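Local coordinates for protein ribosomal RNA methyltransferase, putative (PDB 2PLW) that binds S-adenosylmethionine and probably methylates ribosomal RNA, as an RlmE-family 2'-O-methyltransferase of the malaria parasite Plasmodium falciparum, at residues N23-D28 with E100-K105. Numbering follows the deposited sequence.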
# COMPACT_ATOMS: atom_id res chain seq x y z
N ASN A 23 1.81 6.38 -16.89
CA ASN A 23 3.08 7.01 -16.50
C ASN A 23 3.21 7.20 -14.99
O ASN A 23 3.68 8.24 -14.51
CB ASN A 23 3.30 8.36 -17.24
CG ASN A 23 4.75 8.82 -17.21
OD1 ASN A 23 5.65 8.02 -16.94
ND2 ASN A 23 4.98 10.10 -17.47
N LYS A 24 2.78 6.19 -14.25
CA LYS A 24 2.94 6.19 -12.79
C LYS A 24 3.79 5.02 -12.34
O LYS A 24 3.71 3.93 -12.93
CB LYS A 24 1.59 6.10 -12.08
CG LYS A 24 0.58 7.22 -12.44
CD LYS A 24 1.01 8.56 -11.86
CE LYS A 24 0.14 9.71 -12.37
NZ LYS A 24 0.69 11.02 -11.89
N ILE A 25 4.56 5.26 -11.29
CA ILE A 25 5.25 4.16 -10.62
C ILE A 25 4.32 3.74 -9.47
O ILE A 25 3.90 4.56 -8.66
CB ILE A 25 6.62 4.59 -10.10
CG1 ILE A 25 7.53 4.98 -11.28
CG2 ILE A 25 7.25 3.47 -9.29
CD1 ILE A 25 8.97 5.38 -10.85
N ILE A 26 4.04 2.45 -9.40
CA ILE A 26 3.04 1.89 -8.47
C ILE A 26 3.64 0.79 -7.61
O ILE A 26 4.25 -0.16 -8.11
CB ILE A 26 1.83 1.34 -9.25
CG1 ILE A 26 1.24 2.43 -10.15
CG2 ILE A 26 0.72 0.87 -8.29
CD1 ILE A 26 0.51 1.85 -11.34
N LEU A 27 3.47 0.92 -6.30
CA LEU A 27 3.95 -0.08 -5.34
C LEU A 27 2.77 -0.72 -4.63
O LEU A 27 1.90 -0.04 -4.11
CB LEU A 27 4.87 0.58 -4.31
CG LEU A 27 5.35 -0.32 -3.16
CD1 LEU A 27 6.18 -1.47 -3.67
CD2 LEU A 27 6.15 0.49 -2.16
N ASP A 28 2.80 -2.05 -4.56
CA ASP A 28 1.73 -2.84 -4.01
C ASP A 28 2.31 -3.59 -2.82
O ASP A 28 3.09 -4.53 -3.02
CB ASP A 28 1.25 -3.82 -5.08
CG ASP A 28 0.18 -4.76 -4.60
OD1 ASP A 28 -0.58 -4.40 -3.69
OD2 ASP A 28 0.11 -5.90 -5.14
N GLU A 100 17.67 0.11 -6.97
CA GLU A 100 17.95 -0.56 -8.23
C GLU A 100 16.87 -0.25 -9.26
O GLU A 100 17.17 -0.03 -10.43
CB GLU A 100 17.98 -2.08 -8.05
CG GLU A 100 19.29 -2.68 -7.60
CD GLU A 100 19.27 -4.21 -7.71
OE1 GLU A 100 19.99 -4.76 -8.58
OE2 GLU A 100 18.52 -4.86 -6.93
N ILE A 101 15.63 -0.21 -8.82
CA ILE A 101 14.46 -0.06 -9.70
C ILE A 101 14.14 1.42 -10.00
O ILE A 101 13.94 1.80 -11.16
CB ILE A 101 13.21 -0.81 -9.11
CG1 ILE A 101 13.44 -2.31 -8.96
CG2 ILE A 101 11.98 -0.62 -10.00
CD1 ILE A 101 12.47 -2.97 -7.96
N LEU A 102 14.13 2.24 -8.96
CA LEU A 102 13.72 3.64 -9.03
C LEU A 102 14.82 4.62 -9.42
O LEU A 102 14.52 5.70 -9.94
CB LEU A 102 13.16 4.11 -7.68
CG LEU A 102 11.92 3.41 -7.11
CD1 LEU A 102 11.69 3.87 -5.70
CD2 LEU A 102 10.71 3.70 -8.01
N GLN A 103 16.08 4.27 -9.11
CA GLN A 103 17.20 5.22 -9.17
C GLN A 103 16.90 6.46 -8.33
O GLN A 103 16.95 6.40 -7.10
CB GLN A 103 17.56 5.58 -10.62
CG GLN A 103 17.96 4.40 -11.49
CD GLN A 103 19.06 3.57 -10.86
OE1 GLN A 103 20.09 4.10 -10.43
NE2 GLN A 103 18.84 2.26 -10.80
N ASP A 104 16.58 7.57 -8.98
CA ASP A 104 16.34 8.84 -8.28
C ASP A 104 14.86 9.20 -8.17
O ASP A 104 14.50 10.32 -7.75
CB ASP A 104 17.14 9.95 -8.96
CG ASP A 104 18.64 9.84 -8.69
OD1 ASP A 104 19.01 9.24 -7.66
OD2 ASP A 104 19.44 10.35 -9.51
N LYS A 105 13.99 8.26 -8.52
CA LYS A 105 12.56 8.54 -8.59
C LYS A 105 11.83 8.13 -7.32
O LYS A 105 12.24 7.23 -6.61
CB LYS A 105 11.94 7.84 -9.79
CG LYS A 105 12.36 8.43 -11.14
CD LYS A 105 11.71 7.69 -12.30
CE LYS A 105 12.35 6.30 -12.48
NZ LYS A 105 13.74 6.40 -13.03
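I25, on 24-29, the first strand in sequence and an inner strand of the sheet, meets L102, in the last turn of helix 93-102, through methyl groups alone. Two branches of the isoleucine converge on one methyl of the leucine: CG2 of I25 lies 3.7 Å from CD2 of L102, and CD1 of I25 approaches that same CD2 equally closely. With CG2 anti to the backbone N of I25 (chi1 -64°) and the CG1 branch extended (chi2 -178°), both methyls come up to CD2 of L102. This is the buried, close-packed side, and L102 also touches I107 on the adjoining strand 107-112.

The solvent side is looser. There the side chain of K105 crosses that of I25 at about a right angle, with CE of K105 3.9 Å from CD1 of I25. Bends at chi3 and chi4 fold the lysine back, leaving NZ of K105 in a weak, 3.3 Å hydrogen bond to O of L102. O of L102 also accepts a backbone hydrogen bond from N of K105 (3.0 Å), closing a type II' turn in which Q103 has positive phi. The turn leads into strand 107-112, which pairs in parallel with 24-29 through I25 and L27. It completes a beta-alpha-beta crossover from strand 66-69 through helix 93-102 to 107-112, carrying the chain past 49-55 and 24-29, as is typical of the Rossmann-like class I methyltransferase domain, here of the FtsJ family.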